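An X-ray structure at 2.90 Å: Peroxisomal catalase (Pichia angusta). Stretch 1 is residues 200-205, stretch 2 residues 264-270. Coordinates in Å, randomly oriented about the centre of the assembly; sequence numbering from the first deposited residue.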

ATOM      1  N   SER O 200      27.054  24.646  -6.975  1.00 42.11           N
ATOM      2  CA  SER O 200      26.116  24.388  -5.911  1.00 41.71           C
ATOM      3  C   SER O 200      24.737  24.681  -6.443  1.00 41.44           C
ATOM      4  O   SER O 200      24.605  25.149  -7.576  1.00 41.81           O
ATOM      5  CB  SER O 200      26.407  25.300  -4.721  1.00 42.04           C
ATOM      6  OG  SER O 200      26.078  26.660  -4.992  1.00 41.62           O
ATOM      7  N   TYR O 201      23.717  24.427  -5.630  1.00 40.53           N
ATOM      8  CA  TYR O 201      22.381  24.919  -5.938  1.00 39.71           C
ATOM      9  C   TYR O 201      22.265  26.449  -5.815  1.00 39.91           C
ATOM     10  O   TYR O 201      21.375  27.061  -6.403  1.00 39.78           O
ATOM     11  CB  TYR O 201      21.361  24.303  -4.995  1.00 39.26           C
ATOM     12  CG  TYR O 201      21.253  22.827  -5.057  1.00 37.75           C
ATOM     13  CD1 TYR O 201      21.051  22.174  -6.251  1.00 36.54           C
ATOM     14  CD2 TYR O 201      21.325  22.072  -3.897  1.00 37.82           C
ATOM     15  CE1 TYR O 201      20.940  20.788  -6.288  1.00 36.50           C
ATOM     16  CE2 TYR O 201      21.206  20.683  -3.919  1.00 35.88           C
ATOM     17  CZ  TYR O 201      21.017  20.051  -5.112  1.00 35.83           C
ATOM     18  OH  TYR O 201      20.914  18.677  -5.116  1.00 36.80           O
ATOM     19  N   ARG O 202      23.132  27.069  -5.012  1.00 40.28           N
ATOM     20  CA  ARG O 202      23.043  28.512  -4.789  1.00 40.48           C
ATOM     21  C   ARG O 202      23.412  29.261  -6.062  1.00 40.59           C
ATOM     22  O   ARG O 202      22.983  30.382  -6.253  1.00 40.55           O
ATOM     23  CB  ARG O 202      23.936  28.931  -3.630  1.00 40.25           C
ATOM     24  CG  ARG O 202      23.302  28.699  -2.295  1.00 41.24           C
ATOM     25  CD  ARG O 202      24.306  28.149  -1.290  1.00 43.78           C
ATOM     26  NE  ARG O 202      25.245  29.161  -0.823  1.00 46.30           N
ATOM     27  CZ  ARG O 202      26.548  29.161  -1.080  1.00 48.17           C
ATOM     28  NH1 ARG O 202      27.111  28.200  -1.805  1.00 49.04           N
ATOM     29  NH2 ARG O 202      27.296  30.131  -0.593  1.00 50.23           N
ATOM     30  N   THR O 203      24.184  28.611  -6.932  1.00 40.73           N
ATOM     31  CA  THR O 203      24.731  29.245  -8.121  1.00 41.24           C
ATOM     32  C   THR O 203      24.132  28.726  -9.450  1.00 41.29           C
ATOM     33  O   THR O 203      24.855  28.521 -10.454  1.00 41.58           O
ATOM     34  CB  THR O 203      26.273  29.135  -8.157  1.00 41.51           C
ATOM     35  OG1 THR O 203      26.658  27.762  -8.275  1.00 41.47           O
ATOM     36  CG2 THR O 203      26.887  29.744  -6.908  1.00 41.97           C
ATOM     37  N   MET O 204      22.813  28.538  -9.455  1.00 40.60           N
ATOM     38  CA  MET O 204      22.081  28.183 -10.664  1.00 39.93           C
ATOM     39  C   MET O 204      20.793  28.983 -10.799  1.00 39.37           C
ATOM     40  O   MET O 204      20.230  29.436  -9.809  1.00 39.29           O
ATOM     41  CB  MET O 204      21.783  26.686 -10.695  1.00 40.15           C
ATOM     42  CG  MET O 204      21.286  26.129  -9.391  1.00 40.21           C
ATOM     43  SD  MET O 204      20.689  24.448  -9.558  1.00 42.79           S
ATOM     44  CE  MET O 204      18.911  24.706  -9.570  1.00 41.54           C
ATOM     45  N   ASN O 205      20.333  29.158 -12.034  1.00 38.78           N
ATOM     46  CA  ASN O 205      19.078  29.840 -12.278  1.00 38.23           C
ATOM     47  C   ASN O 205      17.889  28.887 -12.380  1.00 37.40           C
ATOM     48  O   ASN O 205      18.050  27.694 -12.573  1.00 37.48           O
ATOM     49  CB  ASN O 205      19.167  30.649 -13.554  1.00 38.97           C
ATOM     50  CG  ASN O 205      20.117  31.842 -13.450  1.00 40.07           C
ATOM     51  OD1 ASN O 205      20.417  32.357 -12.364  1.00 40.39           O
ATOM     52  ND2 ASN O 205      20.595  32.286 -14.614  1.00 41.31           N
TER
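Stretch 2 (264-270) GDYPSWE

The best-defined polar contact between the two stretches runs from the indole of Trp-269 to the backbone of Met-204: NE1 lies 2.9 Å from Met-204 O, and the N-H...O angle of 171° is nearly linear, so this is a well-formed hydrogen bond. The carbonyl sits at the edge of the indole, near its plane, where the N-H points. Tyr-201 O approaches the same ring near its plane, 3.5 Å from Trp-269 CZ2, but there it meets carbon and not a donor. Arg-202 O is 3.9 Å from Trp-269 CZ2, in an oblique position.

These three carbonyls belong to a type I beta turn from Tyr-201 to Met-204, so the indole is set against turn backbone. Just before the turn, Ser-200 OG accepts weak hydrogen bonds from Arg-202 N (3.0 Å) and Thr-203 N (3.3 Å), with angles of 126° and 128°.

Arg-202 NH2 lies 3.5 Å from Asp-265 OD2 in the second polar link, a salt bridge whose hydrogen bond, at 142°, is weak, although the carboxylate oxygen lies near the guanidinium plane, at its edge.

Between these polar contacts lies packing: Arg-202 CG is 3.3 Å from Pro-267 CB, and the two residues also give the closest CA-CA approach across the stretches, 5.8 Å. The Arg-202 side chain thus touches Pro-267 along its aliphatic part before its guanidinium reaches Asp-265.

Stretch 2 leaves a helix at Gly-264, whose phi of 100° is positive, passes through a loop and enters a strand at Ser-268. The two CA traces run broadly the same way: Asp-265 and Pro-267 lie against Arg-202, and Trp-269 reaches on to Met-204. Asp-265, Pro-267 and Trp-269 direct CA-to-CB toward stretch 1, whereas Tyr-266 and Ser-268 direct theirs away. The summed buried surface is 253 Å², with Arg-202 (78 Å²) and Trp-269 (72 Å²) contributing most.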

ATOM      1  N   GLY O 264      24.043  32.066   7.848  1.00 50.97           N
ATOM      2  CA  GLY O 264      23.358  33.326   7.572  1.00 50.36           C
ATOM      3  C   GLY O 264      23.646  33.860   6.168  1.00 49.90           C
ATOM      4  O   GLY O 264      23.069  34.869   5.737  1.00 50.07           O
ATOM      5  N   ASP O 265      24.536  33.178   5.445  1.00 48.91           N
ATOM      6  CA  ASP O 265      24.782  33.490   4.043  1.00 48.03           C
ATOM      7  C   ASP O 265      23.617  33.031   3.131  1.00 46.71           C
ATOM      8  O   ASP O 265      23.793  32.226   2.219  1.00 46.60           O
ATOM      9  CB  ASP O 265      26.106  32.849   3.621  1.00 48.56           C
ATOM     10  CG  ASP O 265      26.625  33.394   2.320  1.00 50.29           C
ATOM     11  OD1 ASP O 265      26.163  34.491   1.906  1.00 52.46           O
ATOM     12  OD2 ASP O 265      27.491  32.723   1.709  1.00 51.53           O
ATOM     13  N   TYR O 266      22.425  33.558   3.380  1.00 45.15           N
ATOM     14  CA  TYR O 266      21.225  33.126   2.683  1.00 43.66           C
ATOM     15  C   TYR O 266      21.275  33.440   1.198  1.00 42.85           C
ATOM     16  O   TYR O 266      21.470  34.596   0.833  1.00 42.94           O
ATOM     17  CB  TYR O 266      20.025  33.848   3.255  1.00 43.69           C
ATOM     18  CG  TYR O 266      19.882  33.795   4.751  1.00 43.63           C
ATOM     19  CD1 TYR O 266      19.990  32.583   5.435  1.00 43.51           C
ATOM     20  CD2 TYR O 266      19.574  34.956   5.481  1.00 43.73           C
ATOM     21  CE1 TYR O 266      19.829  32.523   6.816  1.00 43.76           C
ATOM     22  CE2 TYR O 266      19.401  34.913   6.864  1.00 43.57           C
ATOM     23  CZ  TYR O 266      19.537  33.693   7.527  1.00 44.39           C
ATOM     24  OH  TYR O 266      19.373  33.629   8.897  1.00 43.71           O
ATOM     25  N   PRO O 267      21.074  32.419   0.337  1.00 41.79           N
ATOM     26  CA  PRO O 267      21.088  32.567  -1.114  1.00 40.90           C
ATOM     27  C   PRO O 267      19.773  33.133  -1.594  1.00 40.28           C
ATOM     28  O   PRO O 267      18.733  32.885  -0.978  1.00 40.39           O
ATOM     29  CB  PRO O 267      21.206  31.126  -1.593  1.00 40.92           C
ATOM     30  CG  PRO O 267      20.477  30.365  -0.569  1.00 40.53           C
ATOM     31  CD  PRO O 267      20.798  31.024   0.732  1.00 41.48           C
ATOM     32  N   SER O 268      19.798  33.880  -2.686  1.00 39.68           N
ATOM     33  CA  SER O 268      18.570  34.510  -3.169  1.00 39.34           C
ATOM     34  C   SER O 268      18.510  34.605  -4.696  1.00 38.96           C
ATOM     35  O   SER O 268      19.520  34.450  -5.404  1.00 38.70           O
ATOM     36  CB  SER O 268      18.330  35.877  -2.500  1.00 39.30           C
ATOM     37  OG  SER O 268      19.428  36.758  -2.686  1.00 39.85           O
ATOM     38  N   TRP O 269      17.293  34.832  -5.178  1.00 38.51           N
ATOM     39  CA  TRP O 269      17.000  34.876  -6.588  1.00 38.17           C
ATOM     40  C   TRP O 269      16.089  36.066  -6.832  1.00 38.75           C
ATOM     41  O   TRP O 269      15.205  36.336  -6.014  1.00 38.77           O
ATOM     42  CB  TRP O 269      16.310  33.562  -7.012  1.00 37.78           C
ATOM     43  CG  TRP O 269      17.248  32.365  -7.063  1.00 35.13           C
ATOM     44  CD1 TRP O 269      17.835  31.834  -8.170  1.00 33.53           C
ATOM     45  CD2 TRP O 269      17.702  31.585  -5.960  1.00 33.35           C
ATOM     46  NE1 TRP O 269      18.624  30.777  -7.830  1.00 32.79           N
ATOM     47  CE2 TRP O 269      18.566  30.598  -6.476  1.00 33.48           C
ATOM     48  CE3 TRP O 269      17.468  31.624  -4.580  1.00 33.07           C
ATOM     49  CZ2 TRP O 269      19.209  29.652  -5.654  1.00 33.16           C
ATOM     50  CZ3 TRP O 269      18.093  30.693  -3.768  1.00 32.54           C
ATOM     51  CH2 TRP O 269      18.946  29.712  -4.306  1.00 32.73           C
ATOM     52  N   GLU O 270      16.326  36.782  -7.934  1.00 39.43           N
ATOM     53  CA  GLU O 270      15.435  37.846  -8.405  1.00 40.36           C
ATOM     54  C   GLU O 270      14.535  37.284  -9.484  1.00 40.46           C
ATOM     55  O   GLU O 270      15.000  36.533 -10.348  1.00 41.15           O
ATOM     56  CB  GLU O 270      16.229  39.011  -8.986  1.00 40.84           C
ATOM     57  CG  GLU O 270      17.292  39.598  -8.069  1.00 43.26           C
ATOM     58  CD  GLU O 270      16.732  40.407  -6.897  1.00 45.75           C
ATOM     59  OE1 GLU O 270      15.725  41.122  -7.047  1.00 45.86           O
ATOM     60  OE2 GLU O 270      17.323  40.333  -5.806  1.00 48.26           O
TER